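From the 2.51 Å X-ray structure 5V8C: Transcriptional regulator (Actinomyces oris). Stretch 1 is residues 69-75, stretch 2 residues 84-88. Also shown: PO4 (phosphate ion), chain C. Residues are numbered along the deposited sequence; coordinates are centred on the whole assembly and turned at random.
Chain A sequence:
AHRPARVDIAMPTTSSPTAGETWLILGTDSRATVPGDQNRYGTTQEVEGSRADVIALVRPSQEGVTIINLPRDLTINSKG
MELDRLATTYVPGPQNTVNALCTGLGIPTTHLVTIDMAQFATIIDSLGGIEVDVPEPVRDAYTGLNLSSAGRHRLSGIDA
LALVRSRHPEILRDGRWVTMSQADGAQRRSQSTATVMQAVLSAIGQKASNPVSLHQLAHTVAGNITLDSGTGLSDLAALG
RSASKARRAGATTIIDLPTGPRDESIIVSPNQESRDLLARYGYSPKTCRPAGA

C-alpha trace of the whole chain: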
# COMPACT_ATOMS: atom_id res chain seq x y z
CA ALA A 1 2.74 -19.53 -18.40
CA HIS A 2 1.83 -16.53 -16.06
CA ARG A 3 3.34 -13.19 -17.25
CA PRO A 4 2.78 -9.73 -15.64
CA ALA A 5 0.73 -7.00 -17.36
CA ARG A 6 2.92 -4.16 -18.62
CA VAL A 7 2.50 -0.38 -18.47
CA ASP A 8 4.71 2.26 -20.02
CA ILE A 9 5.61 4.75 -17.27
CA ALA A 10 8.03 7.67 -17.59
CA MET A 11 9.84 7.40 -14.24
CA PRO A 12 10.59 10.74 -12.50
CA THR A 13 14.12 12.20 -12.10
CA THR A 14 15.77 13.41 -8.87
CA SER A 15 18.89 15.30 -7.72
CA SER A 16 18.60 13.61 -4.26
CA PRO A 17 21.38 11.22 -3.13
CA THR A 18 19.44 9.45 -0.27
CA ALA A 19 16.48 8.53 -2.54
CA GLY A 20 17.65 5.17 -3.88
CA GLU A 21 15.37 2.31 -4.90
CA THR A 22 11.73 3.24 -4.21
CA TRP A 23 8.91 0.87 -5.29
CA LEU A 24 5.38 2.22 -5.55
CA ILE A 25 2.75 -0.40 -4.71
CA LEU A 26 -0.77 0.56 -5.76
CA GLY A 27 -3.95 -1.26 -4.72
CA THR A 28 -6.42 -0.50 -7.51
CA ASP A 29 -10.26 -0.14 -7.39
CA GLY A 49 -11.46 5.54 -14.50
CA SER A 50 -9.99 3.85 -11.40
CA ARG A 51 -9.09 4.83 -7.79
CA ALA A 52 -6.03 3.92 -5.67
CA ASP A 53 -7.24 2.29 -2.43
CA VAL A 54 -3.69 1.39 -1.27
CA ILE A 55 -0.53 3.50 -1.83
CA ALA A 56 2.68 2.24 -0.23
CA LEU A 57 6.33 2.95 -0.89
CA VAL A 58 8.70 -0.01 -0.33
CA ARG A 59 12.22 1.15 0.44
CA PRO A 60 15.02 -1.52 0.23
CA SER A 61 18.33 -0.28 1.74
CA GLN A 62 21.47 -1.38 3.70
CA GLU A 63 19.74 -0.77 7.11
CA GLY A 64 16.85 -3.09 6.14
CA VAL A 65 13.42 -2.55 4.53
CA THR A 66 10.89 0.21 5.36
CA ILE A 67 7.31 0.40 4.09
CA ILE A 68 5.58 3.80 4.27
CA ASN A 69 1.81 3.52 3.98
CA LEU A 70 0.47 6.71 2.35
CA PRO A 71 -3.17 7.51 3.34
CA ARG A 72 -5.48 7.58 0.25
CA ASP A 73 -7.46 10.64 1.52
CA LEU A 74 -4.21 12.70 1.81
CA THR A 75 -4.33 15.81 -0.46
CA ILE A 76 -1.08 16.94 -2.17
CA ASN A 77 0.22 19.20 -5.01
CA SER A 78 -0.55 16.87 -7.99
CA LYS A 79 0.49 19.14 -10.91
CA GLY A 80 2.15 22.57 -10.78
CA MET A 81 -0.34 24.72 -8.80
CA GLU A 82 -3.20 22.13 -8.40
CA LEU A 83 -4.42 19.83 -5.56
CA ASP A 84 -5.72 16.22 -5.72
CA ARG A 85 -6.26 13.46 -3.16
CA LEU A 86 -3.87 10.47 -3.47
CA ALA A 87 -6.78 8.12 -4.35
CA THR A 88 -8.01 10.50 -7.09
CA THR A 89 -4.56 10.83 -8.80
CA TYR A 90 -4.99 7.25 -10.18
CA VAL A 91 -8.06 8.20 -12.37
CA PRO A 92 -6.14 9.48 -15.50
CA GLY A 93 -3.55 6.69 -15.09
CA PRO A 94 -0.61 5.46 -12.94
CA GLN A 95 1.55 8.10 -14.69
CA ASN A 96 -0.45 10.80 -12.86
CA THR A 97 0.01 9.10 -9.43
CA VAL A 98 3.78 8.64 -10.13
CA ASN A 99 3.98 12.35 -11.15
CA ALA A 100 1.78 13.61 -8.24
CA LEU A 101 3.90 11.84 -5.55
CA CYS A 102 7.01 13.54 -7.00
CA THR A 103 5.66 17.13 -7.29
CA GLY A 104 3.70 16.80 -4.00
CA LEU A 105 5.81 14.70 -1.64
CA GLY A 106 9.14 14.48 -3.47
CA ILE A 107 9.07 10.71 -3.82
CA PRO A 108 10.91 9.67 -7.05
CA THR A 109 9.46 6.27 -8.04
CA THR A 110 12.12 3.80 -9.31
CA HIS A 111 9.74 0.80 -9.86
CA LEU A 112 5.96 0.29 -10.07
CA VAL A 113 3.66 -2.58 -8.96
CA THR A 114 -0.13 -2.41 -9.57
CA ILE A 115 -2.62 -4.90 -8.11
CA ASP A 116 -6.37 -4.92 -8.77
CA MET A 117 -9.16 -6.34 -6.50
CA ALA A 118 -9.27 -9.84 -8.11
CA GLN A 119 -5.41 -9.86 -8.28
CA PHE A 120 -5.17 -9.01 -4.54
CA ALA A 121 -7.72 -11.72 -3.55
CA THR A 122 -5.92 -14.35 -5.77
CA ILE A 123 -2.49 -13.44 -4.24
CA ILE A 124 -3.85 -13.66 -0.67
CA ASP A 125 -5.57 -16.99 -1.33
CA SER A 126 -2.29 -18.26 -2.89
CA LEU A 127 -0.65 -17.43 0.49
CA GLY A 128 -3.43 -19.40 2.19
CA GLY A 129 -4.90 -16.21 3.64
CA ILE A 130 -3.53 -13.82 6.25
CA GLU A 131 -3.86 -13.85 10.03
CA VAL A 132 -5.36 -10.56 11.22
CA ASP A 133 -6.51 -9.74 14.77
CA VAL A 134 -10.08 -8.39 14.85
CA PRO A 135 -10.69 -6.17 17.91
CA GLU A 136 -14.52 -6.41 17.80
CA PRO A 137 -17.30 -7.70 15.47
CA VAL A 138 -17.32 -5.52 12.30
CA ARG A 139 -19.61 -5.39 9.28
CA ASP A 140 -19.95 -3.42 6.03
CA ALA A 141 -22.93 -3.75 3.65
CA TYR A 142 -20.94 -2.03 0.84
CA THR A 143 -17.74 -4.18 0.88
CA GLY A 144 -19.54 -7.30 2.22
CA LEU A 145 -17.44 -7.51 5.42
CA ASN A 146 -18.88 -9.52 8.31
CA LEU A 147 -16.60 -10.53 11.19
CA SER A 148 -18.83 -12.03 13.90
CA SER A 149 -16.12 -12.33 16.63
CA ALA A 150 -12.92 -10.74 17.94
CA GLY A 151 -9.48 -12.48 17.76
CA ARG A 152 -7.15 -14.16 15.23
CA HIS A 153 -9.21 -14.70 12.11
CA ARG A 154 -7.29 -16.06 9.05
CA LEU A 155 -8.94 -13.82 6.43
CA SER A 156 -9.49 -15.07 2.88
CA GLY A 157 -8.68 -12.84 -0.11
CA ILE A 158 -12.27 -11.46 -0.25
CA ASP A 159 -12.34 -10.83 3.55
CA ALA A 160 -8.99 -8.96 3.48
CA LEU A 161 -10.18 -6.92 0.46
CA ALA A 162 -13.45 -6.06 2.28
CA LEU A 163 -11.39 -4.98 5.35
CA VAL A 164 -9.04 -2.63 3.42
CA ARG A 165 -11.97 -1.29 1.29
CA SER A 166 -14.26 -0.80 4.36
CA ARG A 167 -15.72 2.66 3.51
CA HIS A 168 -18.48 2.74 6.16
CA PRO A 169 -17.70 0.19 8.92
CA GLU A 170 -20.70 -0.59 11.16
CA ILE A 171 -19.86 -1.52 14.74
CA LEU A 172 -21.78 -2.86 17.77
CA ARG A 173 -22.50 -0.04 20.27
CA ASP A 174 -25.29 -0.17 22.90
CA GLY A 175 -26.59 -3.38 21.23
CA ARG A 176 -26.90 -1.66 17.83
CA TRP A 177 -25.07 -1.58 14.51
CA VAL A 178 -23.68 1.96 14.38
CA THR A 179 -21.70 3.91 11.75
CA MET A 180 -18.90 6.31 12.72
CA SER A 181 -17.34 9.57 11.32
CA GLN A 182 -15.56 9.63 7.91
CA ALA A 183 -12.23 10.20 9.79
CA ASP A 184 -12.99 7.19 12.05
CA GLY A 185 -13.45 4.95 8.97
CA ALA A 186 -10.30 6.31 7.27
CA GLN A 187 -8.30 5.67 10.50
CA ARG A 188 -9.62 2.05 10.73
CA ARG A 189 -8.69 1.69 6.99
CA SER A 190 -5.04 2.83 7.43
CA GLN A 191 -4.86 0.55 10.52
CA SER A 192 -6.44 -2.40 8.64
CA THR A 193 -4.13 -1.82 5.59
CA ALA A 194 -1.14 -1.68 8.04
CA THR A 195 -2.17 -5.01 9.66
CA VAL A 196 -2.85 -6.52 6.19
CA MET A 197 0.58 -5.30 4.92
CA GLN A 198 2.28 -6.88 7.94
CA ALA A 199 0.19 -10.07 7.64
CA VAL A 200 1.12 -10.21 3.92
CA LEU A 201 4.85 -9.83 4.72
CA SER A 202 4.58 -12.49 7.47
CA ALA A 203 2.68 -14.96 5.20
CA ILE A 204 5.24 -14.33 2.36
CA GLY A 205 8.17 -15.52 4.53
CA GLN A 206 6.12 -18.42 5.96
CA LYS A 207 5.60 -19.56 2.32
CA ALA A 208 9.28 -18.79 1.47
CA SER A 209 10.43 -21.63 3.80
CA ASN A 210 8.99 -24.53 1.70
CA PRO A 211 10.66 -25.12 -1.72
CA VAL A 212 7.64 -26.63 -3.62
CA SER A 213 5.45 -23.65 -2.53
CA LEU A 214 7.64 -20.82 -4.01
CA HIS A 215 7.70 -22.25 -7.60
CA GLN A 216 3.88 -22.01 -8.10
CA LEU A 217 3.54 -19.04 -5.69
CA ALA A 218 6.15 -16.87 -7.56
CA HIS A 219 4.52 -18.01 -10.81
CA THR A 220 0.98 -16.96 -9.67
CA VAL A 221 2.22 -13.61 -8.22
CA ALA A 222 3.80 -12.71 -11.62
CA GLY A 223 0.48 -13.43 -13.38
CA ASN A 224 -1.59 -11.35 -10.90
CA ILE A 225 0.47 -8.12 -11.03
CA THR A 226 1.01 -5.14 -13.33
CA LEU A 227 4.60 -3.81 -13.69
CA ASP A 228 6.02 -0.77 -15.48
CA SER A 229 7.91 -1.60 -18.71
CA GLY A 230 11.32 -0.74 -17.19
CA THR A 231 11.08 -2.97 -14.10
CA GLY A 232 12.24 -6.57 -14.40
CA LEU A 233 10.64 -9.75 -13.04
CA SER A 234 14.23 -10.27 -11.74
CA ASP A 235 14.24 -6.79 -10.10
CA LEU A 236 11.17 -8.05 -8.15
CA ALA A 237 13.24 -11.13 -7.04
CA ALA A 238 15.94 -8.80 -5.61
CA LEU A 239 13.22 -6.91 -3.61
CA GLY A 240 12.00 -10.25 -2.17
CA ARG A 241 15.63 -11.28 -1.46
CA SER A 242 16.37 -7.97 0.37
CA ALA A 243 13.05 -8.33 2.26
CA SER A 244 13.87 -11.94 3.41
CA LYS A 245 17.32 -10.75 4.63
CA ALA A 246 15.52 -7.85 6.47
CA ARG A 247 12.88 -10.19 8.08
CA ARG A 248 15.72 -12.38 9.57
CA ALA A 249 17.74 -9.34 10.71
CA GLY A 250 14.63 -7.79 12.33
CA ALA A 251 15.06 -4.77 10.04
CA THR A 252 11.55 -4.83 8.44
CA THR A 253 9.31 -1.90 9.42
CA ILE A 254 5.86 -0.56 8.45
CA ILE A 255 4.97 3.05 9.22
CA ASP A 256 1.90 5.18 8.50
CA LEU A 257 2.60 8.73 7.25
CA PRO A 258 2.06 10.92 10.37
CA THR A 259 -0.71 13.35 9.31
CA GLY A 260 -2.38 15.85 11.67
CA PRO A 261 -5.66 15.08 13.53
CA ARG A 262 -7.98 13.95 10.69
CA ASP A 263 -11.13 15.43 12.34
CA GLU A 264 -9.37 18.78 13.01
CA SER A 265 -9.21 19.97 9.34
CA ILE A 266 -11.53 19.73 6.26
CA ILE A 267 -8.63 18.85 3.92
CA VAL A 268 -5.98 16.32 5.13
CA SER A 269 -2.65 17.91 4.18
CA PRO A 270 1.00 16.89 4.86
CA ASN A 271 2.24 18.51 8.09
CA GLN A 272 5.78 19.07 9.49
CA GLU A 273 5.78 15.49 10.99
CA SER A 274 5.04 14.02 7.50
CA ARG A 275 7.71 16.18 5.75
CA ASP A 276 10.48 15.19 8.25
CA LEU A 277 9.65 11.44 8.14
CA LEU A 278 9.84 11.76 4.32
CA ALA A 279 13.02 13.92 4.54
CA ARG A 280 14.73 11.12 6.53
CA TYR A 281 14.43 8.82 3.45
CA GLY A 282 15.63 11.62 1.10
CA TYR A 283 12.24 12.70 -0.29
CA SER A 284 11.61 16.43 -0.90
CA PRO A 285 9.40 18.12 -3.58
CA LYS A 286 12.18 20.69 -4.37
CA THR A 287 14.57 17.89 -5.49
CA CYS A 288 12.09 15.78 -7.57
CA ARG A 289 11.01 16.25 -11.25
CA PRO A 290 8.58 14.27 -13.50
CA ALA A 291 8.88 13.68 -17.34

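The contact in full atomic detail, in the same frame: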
# COMPACT_ATOMS: atom_id res chain seq x y z
N ASN A 69 3.18 3.61 4.45
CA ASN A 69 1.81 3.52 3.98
C ASN A 69 1.26 4.95 3.86
O ASN A 69 1.26 5.69 4.84
CB ASN A 69 0.98 2.64 4.93
CG ASN A 69 -0.48 2.44 4.56
OD1 ASN A 69 -0.85 2.37 3.38
ND2 ASN A 69 -1.33 2.28 5.57
N LEU A 70 0.96 5.36 2.63
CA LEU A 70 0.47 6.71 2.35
C LEU A 70 -1.06 6.73 2.36
O LEU A 70 -1.67 6.03 1.55
CB LEU A 70 1.01 7.23 1.01
CG LEU A 70 2.53 7.37 0.88
CD1 LEU A 70 2.93 7.66 -0.56
CD2 LEU A 70 3.08 8.44 1.81
N PRO A 71 -1.69 7.49 3.29
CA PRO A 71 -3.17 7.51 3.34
C PRO A 71 -3.81 8.03 2.05
O PRO A 71 -3.37 9.05 1.53
CB PRO A 71 -3.46 8.40 4.55
CG PRO A 71 -2.25 9.23 4.73
CD PRO A 71 -1.10 8.36 4.32
N ARG A 72 -4.80 7.29 1.52
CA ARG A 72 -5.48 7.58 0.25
C ARG A 72 -6.20 8.95 0.21
O ARG A 72 -6.29 9.57 -0.85
CB ARG A 72 -6.45 6.44 -0.12
CG ARG A 72 -7.63 6.27 0.87
CD ARG A 72 -8.62 5.17 0.49
NE ARG A 72 -9.25 5.39 -0.82
CZ ARG A 72 -10.27 6.21 -1.04
NH1 ARG A 72 -10.77 6.94 -0.05
NH2 ARG A 72 -10.79 6.32 -2.25
N ASP A 73 -6.71 9.39 1.37
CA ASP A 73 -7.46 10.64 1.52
C ASP A 73 -6.53 11.86 1.60
O ASP A 73 -7.01 12.98 1.49
CB ASP A 73 -8.42 10.58 2.72
CG ASP A 73 -7.81 10.02 4.00
OD1 ASP A 73 -7.42 8.83 4.01
OD2 ASP A 73 -7.79 10.76 5.02
N LEU A 74 -5.21 11.63 1.73
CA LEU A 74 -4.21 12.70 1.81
C LEU A 74 -4.19 13.54 0.52
O LEU A 74 -4.07 12.99 -0.58
CB LEU A 74 -2.83 12.10 2.12
CG LEU A 74 -1.62 13.04 2.06
CD1 LEU A 74 -1.43 13.80 3.38
CD2 LEU A 74 -0.37 12.28 1.68
N THR A 75 -4.33 14.86 0.65
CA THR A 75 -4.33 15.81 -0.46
C THR A 75 -2.92 16.37 -0.62
O THR A 75 -2.27 16.68 0.39
CB THR A 75 -5.38 16.90 -0.22
OG1 THR A 75 -6.61 16.28 0.19
CG2 THR A 75 -5.62 17.77 -1.44
N ASP A 84 -4.92 17.44 -5.58
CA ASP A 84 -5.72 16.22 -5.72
C ASP A 84 -5.48 15.32 -4.52
O ASP A 84 -4.39 15.36 -3.94
CB ASP A 84 -5.34 15.43 -6.99
CG ASP A 84 -5.51 16.10 -8.35
OD1 ASP A 84 -6.18 17.17 -8.42
OD2 ASP A 84 -5.02 15.54 -9.36
N ARG A 85 -6.45 14.46 -4.20
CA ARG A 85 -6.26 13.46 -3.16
C ARG A 85 -5.52 12.29 -3.80
O ARG A 85 -5.74 12.00 -4.98
CB ARG A 85 -7.59 12.99 -2.57
CG ARG A 85 -8.26 14.00 -1.65
CD ARG A 85 -9.50 13.41 -1.00
NE ARG A 85 -10.37 12.77 -1.98
CZ ARG A 85 -10.99 11.61 -1.79
NH1 ARG A 85 -10.89 10.98 -0.62
NH2 ARG A 85 -11.75 11.09 -2.74
N LEU A 86 -4.66 11.62 -3.02
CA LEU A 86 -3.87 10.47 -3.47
C LEU A 86 -4.70 9.42 -4.23
O LEU A 86 -4.27 8.94 -5.27
CB LEU A 86 -3.16 9.83 -2.26
CG LEU A 86 -1.65 10.00 -2.17
CD1 LEU A 86 -1.29 11.44 -1.92
CD2 LEU A 86 -1.10 9.17 -1.05
N ALA A 87 -5.90 9.11 -3.73
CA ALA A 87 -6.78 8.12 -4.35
C ALA A 87 -7.28 8.57 -5.73
O ALA A 87 -7.46 7.74 -6.63
CB ALA A 87 -7.97 7.85 -3.43
N THR A 88 -7.47 9.87 -5.89
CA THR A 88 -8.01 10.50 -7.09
C THR A 88 -6.94 10.63 -8.19
O THR A 88 -7.29 10.55 -9.37
CB THR A 88 -8.71 11.80 -6.69
OG1 THR A 88 -10.09 11.50 -6.57
CG2 THR A 88 -8.50 12.95 -7.67
P PO4 C . -14.84 7.90 -1.52
O1 PO4 C . -16.01 8.67 -2.28
O2 PO4 C . -13.70 8.96 -1.13
O3 PO4 C . -14.22 6.78 -2.48
O4 PO4 C . -15.40 7.23 -0.23

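Two backbone hydrogen bonds join a turn and the start of a strand in residues 69-75 to the end of a strand in residues 84-88, with a small leucine cluster on the buried side and a pair of arginines beside a phosphate ion at the exposed end. The contact buries 456 Å², both sides summed. Thr 75 and Arg 85 form an antiparallel, non-hydrogen-bonded pair, their CA atoms 4.1 Å apart. In such a pair the CA hydrogens face the opposing chain, and two CA-H...O contacts result: Arg 85 CA to Leu 74 O at 3.4 Å and Thr 75 CA to Asp 84 O at 3.5 Å. The conventional bonds follow at once, Leu 86 N to Leu 74 O (2.9 Å, 161°) and Ala 87 N to Arg 72 O (2.9 Å, 148°). The type I turn from Pro 71 to Leu 74, closed by Leu 74 N to Pro 71 O at 3.2 Å, brings the carbonyls of Arg 72 and Leu 74 to these successive amides. Residues 86-88 have helical backbone angles, and Thr 88 N bonds back to Arg 85 O at 2.9 Å.

Leu 86 is buried, points toward the first stretch and loses the most area to it, 99 Å². Its CD2 packs 3.5 Å from Leu 70 CB and 3.4 Å from Pro 71 O, while its CD1 lies 3.8 Å from Leu 74 CD2. Branched, uncharged leucines suit this enclosed site, where their hydrocarbon side chains pack on one another. Ala 87 is also buried, and its one methyl lies over a face of the Arg 72 guanidinium, CB to NH2 3.4 Å, giving that face a small apolar surface to lie on.

On the sheet face shared by Thr 75 and Arg 85, Thr 75 OG1 lies 3.4 Å from Arg 85 CG, a packing contact with the aliphatic part of the arginine. Asp 73 O is 3.5 Å from the same CG. Beyond it, the long side chain of Arg 85 reaches alongside the turn toward Arg 72, leaving the two NH1 atoms 4.1 Å apart. These like charges should repel, but the phosphate, probably from the crystallisation liquor, supplies negative charge to both: Arg 72 NH2 makes a weak hydrogen bond to PO4 O3 at 3.5 Å, and Arg 85 NH2 a weak one to PO4 O2 at 3.3 Å.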